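Local coordinates for protein purine nucleoside phosphorylase (Schistosoma mansoni, PDB 5TBV) that catalyses, as a trimeric purine nucleoside phosphorylase, the phosphate-dependent cleavage of nucleosides such as inosine and guanosine into free base and ribose 1-phosphate, at residues 60-65 with 91-96; 120-125 with 217-222; 157-162 with 230-235. All coordinates share one frame; numbering follows the deposited sequence.

Interaction 1. Residues 60-65 with 91-96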
loop_
_atom_site.group_PDB
_atom_site.type_symbol
_atom_site.label_atom_id
_atom_site.label_comp_id
_atom_site.label_asym_id
_atom_site.label_seq_id
_atom_site.Cartn_x
_atom_site.Cartn_y
_atom_site.Cartn_z
ATOM N N LYS A 60 -21.916 9.941 7.701
ATOM C CA LYS A 60 -21.937 11.401 7.633
ATOM C C LYS A 60 -20.713 11.938 6.883
ATOM O O LYS A 60 -19.597 11.445 7.071
ATOM C CB LYS A 60 -21.980 11.963 9.057
ATOM C CG LYS A 60 -21.833 13.476 9.196
ATOM C CD LYS A 60 -21.331 13.845 10.597
ATOM C CE LYS A 60 -22.176 14.943 11.247
ATOM N NZ LYS A 60 -22.186 16.227 10.487
ATOM N N THR A 61 -20.920 12.958 6.035
ATOM C CA THR A 61 -19.790 13.635 5.393
ATOM C C THR A 61 -19.044 14.483 6.418
ATOM O O THR A 61 -19.668 15.146 7.246
ATOM C CB THR A 61 -20.250 14.539 4.231
ATOM O OG1 THR A 61 -21.304 15.417 4.669
ATOM C CG2 THR A 61 -20.732 13.724 3.021
ATOM N N THR A 62 -17.697 14.490 6.356
ATOM C CA THR A 62 -16.919 15.330 7.271
ATOM C C THR A 62 -15.970 16.302 6.565
ATOM O O THR A 62 -15.217 17.002 7.245
ATOM C CB THR A 62 -16.123 14.480 8.296
ATOM O OG1 THR A 62 -15.049 13.777 7.664
ATOM C CG2 THR A 62 -16.998 13.475 9.026
ATOM N N VAL A 63 -15.975 16.375 5.232
ATOM C CA VAL A 63 -15.057 17.230 4.465
ATOM C C VAL A 63 -15.791 18.485 3.965
ATOM O O VAL A 63 -16.925 18.408 3.476
ATOM C CB VAL A 63 -14.447 16.441 3.281
ATOM C CG1 VAL A 63 -13.491 17.306 2.422
ATOM C CG2 VAL A 63 -13.731 15.181 3.764
ATOM N N ALA A 64 -15.119 19.630 4.029
ATOM C CA ALA A 64 -15.681 20.863 3.483
ATOM C C ALA A 64 -16.010 20.720 1.995
ATOM O O ALA A 64 -15.215 20.207 1.206
ATOM C CB ALA A 64 -14.703 22.020 3.689
ATOM N N GLY A 65 -17.182 21.203 1.604
ATOM C CA GLY A 65 -17.591 21.102 0.222
ATOM C C GLY A 65 -18.314 19.824 -0.119
ATOM O O GLY A 65 -18.484 19.527 -1.303
ATOM N N GLU A 91 -10.953 9.696 5.435
ATOM C CA GLU A 91 -11.741 10.132 6.596
ATOM C C GLU A 91 -11.723 9.112 7.737
ATOM O O GLU A 91 -12.062 9.463 8.878
ATOM C CB GLU A 91 -13.204 10.424 6.190
ATOM C CG GLU A 91 -13.416 11.669 5.285
ATOM C CD GLU A 91 -14.887 11.905 4.865
ATOM O OE1 GLU A 91 -15.216 11.805 3.663
ATOM O OE2 GLU A 91 -15.726 12.235 5.724
ATOM N N GLY A 92 -11.336 7.860 7.470
ATOM C CA GLY A 92 -11.382 6.823 8.495
ATOM C C GLY A 92 -12.492 5.794 8.338
ATOM O O GLY A 92 -12.515 4.815 9.096
ATOM N N TYR A 93 -13.385 5.962 7.365
ATOM C CA TYR A 93 -14.446 5.000 7.098
ATOM C C TYR A 93 -13.872 3.707 6.511
ATOM O O TYR A 93 -12.782 3.694 5.927
ATOM C CB TYR A 93 -15.491 5.621 6.160
ATOM C CG TYR A 93 -16.308 6.756 6.798
ATOM C CD1 TYR A 93 -17.055 6.527 7.940
ATOM C CD2 TYR A 93 -16.327 8.050 6.250
ATOM C CE1 TYR A 93 -17.809 7.527 8.526
ATOM C CE2 TYR A 93 -17.098 9.075 6.838
ATOM C CZ TYR A 93 -17.827 8.801 7.980
ATOM O OH TYR A 93 -18.594 9.768 8.607
ATOM N N SER A 94 -14.606 2.598 6.709
ATOM C CA SER A 94 -14.187 1.268 6.257
ATOM C C SER A 94 -14.589 1.058 4.801
ATOM O O SER A 94 -15.377 1.822 4.231
ATOM C CB SER A 94 -14.814 0.159 7.115
ATOM O OG SER A 94 -16.206 0.000 6.797
ATOM N N ASN A 95 -14.064 -0.008 4.185
ATOM C CA ASN A 95 -14.473 -0.223 2.805
ATOM C C ASN A 95 -15.942 -0.599 2.711
ATOM O O ASN A 95 -16.548 -0.348 1.671
ATOM C CB ASN A 95 -13.605 -1.270 2.098
ATOM C CG ASN A 95 -13.488 -2.560 2.858
ATOM O OD1 ASN A 95 -14.157 -2.767 3.872
ATOM N ND2 ASN A 95 -12.613 -3.450 2.371
ATOM N N GLN A 96 -16.540 -1.141 3.779
ATOM C CA GLN A 96 -17.987 -1.397 3.770
ATOM C C GLN A 96 -18.799 -0.096 3.804
ATOM O O GLN A 96 -19.893 -0.008 3.227
ATOM C CB GLN A 96 -18.373 -2.264 4.972
ATOM C CG GLN A 96 -17.550 -3.513 5.181
ATOM C CD GLN A 96 -17.994 -4.659 4.290
ATOM O OE1 GLN A 96 -18.906 -4.513 3.476
ATOM N NE2 GLN A 96 -17.335 -5.808 4.435
HETATM O O HOH W 1 -17.091 13.857 3.315
HETATM O O HOH W 2 -13.110 12.032 9.744
#

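Interaction 2. Residues 120-125 with 217-222. With TBN ('2-(4-amino-pyrrolo[2,3-D]pyrimidin-7-yl)-5-hydroxymethyl-tetrahydro-furan-3,4-diol), chain B; SO4 (sulfate ion), chain C.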
loop_
_atom_site.group_PDB
_atom_site.type_symbol
_atom_site.label_atom_id
_atom_site.label_comp_id
_atom_site.label_asym_id
_atom_site.label_seq_id
_atom_site.Cartn_x
_atom_site.Cartn_y
_atom_site.Cartn_z
ATOM N N GLY A 120 -5.453 16.814 -8.944
ATOM C CA GLY A 120 -4.251 17.488 -9.411
ATOM C C GLY A 120 -3.856 17.012 -10.807
ATOM O O GLY A 120 -3.936 15.819 -11.109
ATOM N N GLY A 121 -3.427 17.949 -11.643
ATOM C CA GLY A 121 -2.933 17.576 -12.964
ATOM C C GLY A 121 -1.485 17.121 -12.865
ATOM O O GLY A 121 -0.673 17.744 -12.174
ATOM N N ILE A 122 -1.162 16.020 -13.545
ATOM C CA ILE A 122 0.213 15.517 -13.642
ATOM C C ILE A 122 0.791 15.784 -15.018
ATOM O O ILE A 122 1.870 16.368 -15.151
ATOM C CB ILE A 122 0.279 14.007 -13.295
ATOM C CG1 ILE A 122 -0.227 13.717 -11.871
ATOM C CG2 ILE A 122 1.696 13.493 -13.479
ATOM C CD1 ILE A 122 0.611 14.371 -10.714
ATOM N N ASN A 123 0.075 15.354 -16.060
ATOM C CA ASN A 123 0.398 15.733 -17.424
ATOM C C ASN A 123 0.650 17.239 -17.511
ATOM O O ASN A 123 -0.160 18.039 -17.027
ATOM C CB ASN A 123 -0.767 15.325 -18.330
ATOM C CG ASN A 123 -0.449 15.459 -19.787
ATOM O OD1 ASN A 123 -0.187 16.554 -20.289
ATOM N ND2 ASN A 123 -0.480 14.341 -20.492
ATOM N N ARG A 124 1.790 17.625 -18.115
ATOM C CA ARG A 124 2.199 19.027 -18.119
ATOM C C ARG A 124 1.219 19.920 -18.877
ATOM O O ARG A 124 1.210 21.142 -18.673
ATOM C CB ARG A 124 3.599 19.175 -18.730
ATOM C CG ARG A 124 4.731 18.599 -17.897
ATOM C CD ARG A 124 6.108 19.016 -18.443
ATOM N NE ARG A 124 6.340 20.428 -18.143
ATOM C CZ ARG A 124 7.052 20.869 -17.106
ATOM N NH1 ARG A 124 7.630 20.004 -16.278
ATOM N NH2 ARG A 124 7.181 22.176 -16.896
ATOM N N LYS A 125 0.381 19.342 -19.734
ATOM C CA LYS A 125 -0.508 20.169 -20.542
ATOM C C LYS A 125 -1.667 20.736 -19.717
ATOM O O LYS A 125 -2.197 21.801 -20.054
ATOM C CB LYS A 125 -1.011 19.344 -21.732
ATOM C CG LYS A 125 -1.977 20.054 -22.655
ATOM C CD LYS A 125 -1.624 19.848 -24.134
ATOM C CE LYS A 125 -1.560 18.375 -24.529
ATOM N NZ LYS A 125 -0.232 17.760 -24.262
ATOM N N ASP A 217 -2.038 10.741 -15.687
ATOM C CA ASP A 217 -2.339 12.093 -16.124
ATOM C C ASP A 217 -2.876 12.978 -15.012
ATOM O O ASP A 217 -2.688 14.201 -15.071
ATOM C CB ASP A 217 -3.335 12.058 -17.293
ATOM C CG ASP A 217 -2.776 11.313 -18.488
ATOM O OD1 ASP A 217 -1.892 11.872 -19.189
ATOM O OD2 ASP A 217 -3.197 10.159 -18.708
ATOM N N VAL A 218 -3.529 12.391 -14.007
ATOM C CA VAL A 218 -4.109 13.126 -12.879
ATOM C C VAL A 218 -4.043 12.247 -11.633
ATOM O O VAL A 218 -3.908 11.019 -11.718
ATOM C CB VAL A 218 -5.582 13.548 -13.129
ATOM C CG1 VAL A 218 -5.734 14.350 -14.411
ATOM C CG2 VAL A 218 -6.499 12.317 -13.174
ATOM N N VAL A 219 -4.192 12.879 -10.463
ATOM C CA VAL A 219 -4.130 12.183 -9.178
ATOM C C VAL A 219 -5.185 12.764 -8.237
ATOM O O VAL A 219 -5.382 13.983 -8.186
ATOM C CB VAL A 219 -2.707 12.282 -8.566
ATOM C CG1 VAL A 219 -2.273 13.755 -8.370
ATOM C CG2 VAL A 219 -2.633 11.522 -7.242
ATOM N N GLY A 220 -5.872 11.895 -7.493
ATOM C CA GLY A 220 -6.779 12.381 -6.462
ATOM C C GLY A 220 -7.014 11.310 -5.410
ATOM O O GLY A 220 -6.425 10.230 -5.467
ATOM N N MET A 221 -7.902 11.618 -4.445
ATOM C CA MET A 221 -8.091 10.786 -3.249
ATOM C C MET A 221 -9.468 10.119 -3.184
ATOM O O MET A 221 -9.931 9.750 -2.086
ATOM C CB MET A 221 -7.861 11.605 -1.972
ATOM C CG MET A 221 -6.620 12.495 -1.975
ATOM S SD MET A 221 -6.435 13.507 -0.488
ATOM C CE MET A 221 -4.955 14.421 -0.982
ATOM N N SER A 222 -10.128 9.928 -4.321
ATOM C CA SER A 222 -11.492 9.395 -4.308
ATOM C C SER A 222 -11.689 8.541 -5.553
ATOM O O SER A 222 -10.712 8.095 -6.171
ATOM C CB SER A 222 -12.521 10.542 -4.210
ATOM O OG SER A 222 -12.625 11.234 -5.453
HETATM O "O5'" TBN B . -8.426 19.171 -1.645
HETATM C "C5'" TBN B . -8.432 17.789 -1.367
HETATM C "C4'" TBN B . -9.699 17.100 -1.864
HETATM O "O4'" TBN B . -9.835 17.321 -3.231
HETATM C "C1'" TBN B . -9.189 16.327 -3.959
HETATM N N9 TBN B . -7.973 16.920 -4.534
HETATM C C8 TBN B . -7.984 18.167 -5.002
HETATM C C7 TBN B . -6.782 18.560 -5.486
HETATM C C5 TBN B . -5.968 17.436 -5.290
HETATM C C6 TBN B . -4.538 17.123 -5.562
HETATM N N1 TBN B . -4.095 15.921 -5.223
HETATM C C2 TBN B . -4.904 15.043 -4.660
HETATM N N3 TBN B . -6.183 15.246 -4.404
HETATM C C4 TBN B . -6.770 16.396 -4.679
HETATM N N6 TBN B . -3.695 18.015 -6.108
HETATM C "C2'" TBN B . -8.954 15.181 -2.989
HETATM O "O2'" TBN B . -9.458 14.032 -3.540
HETATM C "C3'" TBN B . -9.619 15.596 -1.696
HETATM O "O3'" TBN B . -10.883 15.005 -1.479
HETATM S S SO4 C . -13.080 14.848 -4.228
HETATM O O1 SO4 C . -12.298 15.542 -3.140
HETATM O O2 SO4 C . -12.216 13.816 -4.824
HETATM O O3 SO4 C . -13.538 15.696 -5.332
HETATM O O4 SO4 C . -14.238 14.187 -3.632
#

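Interaction 3. Residues 157-162 with 230-235. With TBN ('2-(4-amino-pyrrolo[2,3-D]pyrimidin-7-yl)-5-hydroxymethyl-tetrahydro-furan-3,4-diol), chain D.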
loop_
_atom_site.group_PDB
_atom_site.type_symbol
_atom_site.label_atom_id
_atom_site.label_comp_id
_atom_site.label_asym_id
_atom_site.label_seq_id
_atom_site.Cartn_x
_atom_site.Cartn_y
_atom_site.Cartn_z
ATOM N N PHE A 157 -24.214 -9.295 -5.404
ATOM C CA PHE A 157 -23.847 -8.131 -6.199
ATOM C C PHE A 157 -22.898 -8.439 -7.346
ATOM O O PHE A 157 -22.975 -7.766 -8.371
ATOM C CB PHE A 157 -23.221 -7.043 -5.305
ATOM C CG PHE A 157 -24.214 -6.396 -4.403
ATOM C CD1 PHE A 157 -25.079 -5.441 -4.899
ATOM C CD2 PHE A 157 -24.333 -6.792 -3.085
ATOM C CE1 PHE A 157 -26.045 -4.872 -4.089
ATOM C CE2 PHE A 157 -25.286 -6.232 -2.271
ATOM C CZ PHE A 157 -26.137 -5.259 -2.779
ATOM N N GLY A 158 -22.021 -9.432 -7.235
ATOM C CA GLY A 158 -21.085 -9.688 -8.310
ATOM C C GLY A 158 -20.074 -10.777 -8.017
ATOM O O GLY A 158 -20.170 -11.476 -7.001
ATOM N N PRO A 159 -19.074 -10.927 -8.895
ATOM C CA PRO A 159 -18.117 -12.038 -8.780
ATOM C C PRO A 159 -16.995 -11.782 -7.779
ATOM O O PRO A 159 -16.652 -10.647 -7.450
ATOM C CB PRO A 159 -17.524 -12.125 -10.192
ATOM C CG PRO A 159 -17.466 -10.700 -10.617
ATOM C CD PRO A 159 -18.799 -10.107 -10.090
ATOM N N ARG A 160 -16.375 -12.887 -7.349
ATOM C CA ARG A 160 -15.190 -12.811 -6.482
ATOM C C ARG A 160 -14.049 -12.022 -7.128
ATOM O O ARG A 160 -13.355 -11.247 -6.445
ATOM C CB ARG A 160 -14.734 -14.232 -6.120
ATOM C CG ARG A 160 -13.364 -14.372 -5.428
ATOM C CD ARG A 160 -13.371 -14.018 -3.936
ATOM N NE ARG A 160 -13.431 -12.570 -3.714
ATOM C CZ ARG A 160 -13.338 -12.016 -2.509
ATOM N NH1 ARG A 160 -13.405 -10.690 -2.369
ATOM N NH2 ARG A 160 -13.190 -12.798 -1.438
ATOM N N PHE A 161 -13.832 -12.213 -8.439
ATOM C CA PHE A 161 -12.717 -11.605 -9.180
ATOM C C PHE A 161 -13.244 -10.769 -10.342
ATOM O O PHE A 161 -13.341 -11.262 -11.474
ATOM C CB PHE A 161 -11.760 -12.668 -9.727
ATOM C CG PHE A 161 -11.234 -13.608 -8.678
ATOM C CD1 PHE A 161 -10.303 -13.170 -7.742
ATOM C CD2 PHE A 161 -11.666 -14.929 -8.632
ATOM C CE1 PHE A 161 -9.816 -14.047 -6.763
ATOM C CE2 PHE A 161 -11.185 -15.799 -7.659
ATOM C CZ PHE A 161 -10.256 -15.354 -6.730
ATOM N N PRO A 162 -13.531 -9.494 -10.137
ATOM C CA PRO A 162 -14.035 -8.695 -11.274
ATOM C C PRO A 162 -12.927 -8.271 -12.251
ATOM O O PRO A 162 -11.779 -8.017 -11.861
ATOM C CB PRO A 162 -14.703 -7.487 -10.592
ATOM C CG PRO A 162 -14.221 -7.481 -9.167
ATOM C CD PRO A 162 -13.618 -8.808 -8.830
ATOM N N ALA A 230 -19.118 -0.196 -8.420
ATOM C CA ALA A 230 -20.072 -0.105 -9.530
ATOM C C ALA A 230 -19.817 -1.178 -10.588
ATOM O O ALA A 230 -20.761 -1.823 -11.080
ATOM C CB ALA A 230 -19.991 1.288 -10.159
ATOM N N CYS A 231 -18.557 -1.346 -10.990
ATOM C CA CYS A 231 -18.210 -2.323 -12.025
ATOM C C CYS A 231 -18.531 -3.743 -11.565
ATOM O O CYS A 231 -19.019 -4.575 -12.347
ATOM C CB CYS A 231 -16.722 -2.179 -12.362
ATOM S SG CYS A 231 -16.116 -3.225 -13.730
ATOM N N HIS A 232 -18.267 -4.027 -10.288
ATOM C CA HIS A 232 -18.547 -5.328 -9.682
ATOM C C HIS A 232 -20.026 -5.717 -9.818
ATOM O O HIS A 232 -20.342 -6.883 -10.117
ATOM C CB HIS A 232 -18.100 -5.277 -8.211
ATOM C CG HIS A 232 -18.340 -6.534 -7.427
ATOM N ND1 HIS A 232 -19.356 -6.648 -6.501
ATOM C CD2 HIS A 232 -17.645 -7.697 -7.366
ATOM C CE1 HIS A 232 -19.298 -7.839 -5.923
ATOM N NE2 HIS A 232 -18.265 -8.495 -6.431
ATOM N N CYS A 233 -20.949 -4.764 -9.602
ATOM C CA CYS A 233 -22.382 -5.042 -9.740
ATOM C C CYS A 233 -22.976 -4.566 -11.074
ATOM O O CYS A 233 -24.201 -4.459 -11.182
ATOM C CB CYS A 233 -23.192 -4.472 -8.561
ATOM S SG CYS A 233 -23.303 -2.627 -8.416
ATOM N N GLY A 234 -22.152 -4.362 -12.100
ATOM C CA GLY A 234 -22.650 -4.188 -13.458
ATOM C C GLY A 234 -23.224 -2.825 -13.809
ATOM O O GLY A 234 -24.052 -2.726 -14.727
ATOM N N ILE A 235 -22.821 -1.769 -13.109
ATOM C CA ILE A 235 -23.264 -0.409 -13.407
ATOM C C ILE A 235 -22.220 0.264 -14.304
ATOM O O ILE A 235 -21.026 0.255 -13.995
ATOM C CB ILE A 235 -23.513 0.388 -12.113
ATOM C CG1 ILE A 235 -24.726 -0.201 -11.356
ATOM C CG2 ILE A 235 -23.726 1.893 -12.427
ATOM C CD1 ILE A 235 -24.908 0.340 -9.930
HETATM O "O5'" TBN D . -8.232 -15.985 -10.862
HETATM C "C5'" TBN D . -7.731 -15.340 -9.711
HETATM C "C4'" TBN D . -6.861 -16.259 -8.861
HETATM O "O4'" TBN D . -5.815 -16.748 -9.637
HETATM C "C1'" TBN D . -4.715 -15.898 -9.576
HETATM N N9 TBN D . -4.626 -15.197 -10.866
HETATM C C8 TBN D . -4.893 -15.837 -12.003
HETATM C C7 TBN D . -4.773 -15.044 -13.094
HETATM C C5 TBN D . -4.396 -13.805 -12.558
HETATM C C6 TBN D . -4.096 -12.466 -13.136
HETATM N N1 TBN D . -3.774 -11.492 -12.297
HETATM C C2 TBN D . -3.728 -11.714 -10.998
HETATM N N3 TBN D . -3.967 -12.876 -10.418
HETATM C C4 TBN D . -4.306 -13.942 -11.119
HETATM N N6 TBN D . -4.165 -12.216 -14.454
HETATM C "C2'" TBN D . -4.941 -15.005 -8.368
HETATM O "O2'" TBN D . -3.832 -15.065 -7.566
HETATM C "C3'" TBN D . -6.209 -15.510 -7.717
HETATM O "O3'" TBN D . -5.993 -16.325 -6.584
#

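Interaction 1. Residues 60-65 with 91-96
Thr62 and Glu91 run past each other in opposite directions, bringing the hydroxyl of one against the carboxylate of the other. Thr62 OG1 donates to Glu91 OE2 at 2.6 Å, on the anti side of that oxygen, while Thr62 N reaches Glu91 OE2 on the syn side at 3.1 Å along a bent path. Both donors lie about 32° out of the carboxylate plane and on the same face of it. The other oxygen, Glu91 OE1, is held by His88 ND1, and a water links Glu91 OE1 to Thr62 N. Obliquely across the carboxylate comes Val63, whose CG2 stands 3.6 Å from Glu91 CD.

The contact fixes the loop between strands 47-51 and 69-75 to the approach of helix 95-108, close to the nucleoside pocket of this phosphorylase fold: the side chain of Val63 is about 5 Å from the bound ligand and also packs on Phe161 of a neighbouring subunit. Tyr93 meets the same loop two residues earlier, at Lys60. With CG anti to the carbonyl carbon (chi1 -68°), its ring extends to Lys60, and Tyr93 OH donates to Lys60 O over a very short 2.5 Å, with the carbonyl oxygen at the ring edge, near its plane.

Interaction 2. Residues 120-125 with 217-222
Asp217 O is gripped by two successive backbone amides of the facing segment 120-125, Ile122 N at 2.8 Å and Asn123 N at 3.2 Å. Both approach from the same face of the carbonyl: Ile122 N stands 42° above its plane, and Asn123 N is tilted 34° from it. Beside this fork the Asn123 and Asp217 side chains lie next to each other, pointing the same way, with amide and carboxylate planes 30° apart. Asn123 ND2 donates nearly along the C-O axis of Asp217 OD1, at 3.1 Å, while Asp217 OD2 accepts from Val193 N. The other end of the amide closes an Asx turn, Asn123 OD1 receiving Lys125 N.

Further in, the two segments form a short antiparallel pairing of strands 112-121 and 218-220. Gly120 and Val219 are the hydrogen-bonded pair, joined by two backbone bonds, and Gly121 faces Val218 as the non-hydrogen-bonded pair. Ile122 CD1 meets Val219 CG1 obliquely at 3.8 Å.

The same strands line the active site. Gly120 CA lies 3.4 Å from N6 of the bound tubercidin, so the backbone itself forms the wall beside the amino group of the base. Past the pairing, Met221 N donates to the ribose O2' at 3.0 Å, and Ser222 OG donates to sulfate O2 at 2.7 Å. Ser35, Arg86 and His88 also bind this anion, which probably occupies the phosphate site; the strand end thus offers neighbouring donors to sugar and anion, consistent with aligning both for phosphorolysis.

Interaction 3. Residues 157-162 with 230-235
His232 inserts its ring into the bend of residues 157-162 from the last turn of helix 224-232, which a Schellman motif ends: Ile235 N bonds to Ala230 O and Gly234 N to Cys231 O, with Gly234 at positive phi. From CB the side chain leaves with CG opposite the backbone N (chi1 179°), which carries the imidazole away from its own helix backbone and into the bend. On one flank, ND1 and CE1 lie near the Phe157-Gly158 backbone, CE1 coming 3.4 Å from Gly158 N. Over one face sits Gly158 CA, 3.7 Å from the ring centroid in a CH-pi contact, and offset toward the rim. On the other flank CD2 meets the two prolines: Pro159 CD at 3.8 Å, its ring sliding past in the opposite direction, and Pro162 CG at 3.9 Å, near the ring plane.

At the tip, NE2 donates to Pro159 O, which lies in the ring plane at 2.9 Å, but the bond is weak, bent to 122°. The stronger partner of NE2 is Asn153 OD1, and Asn153 ND2 in turn holds Gly158 O, so one asparagine secures both sides of the contact.

Beyond the helix end, Phe157 O receives a CA-H...O contact from Cys233. The far side of the bend serves another active site: Tyr90 of the third subunit meets the Phe161 ring edge-to-face. Arg160 CG covers one face of that ring, and C5' of the bound nucleoside sits over the centre of the opposite face, 3.7 Å above its plane.

In the fold
From the N terminus, interaction 1 is the first to close: the loop after strand 47-51 meets the turn just before helix 95-108, enclosing strands 69-75 and 78-83. The chain then runs through that helix into strand 112-121, whose end opens interaction 2. Before this contact closes at strand 218-220, the chain passes 157-162, where interaction 3 begins; that one closes just later, at the end of helix 224-232. Interactions 2 and 3 therefore cross, while interaction 1 precedes both in series. Interaction 2 joins strands of the central sheet, interaction 1 ties a loop to the turn leading into helix 95-108, and interaction 3 ties one to the C-terminal end of helix 224-232. The centres of the three contacts stand 22 to 27 Å from one another.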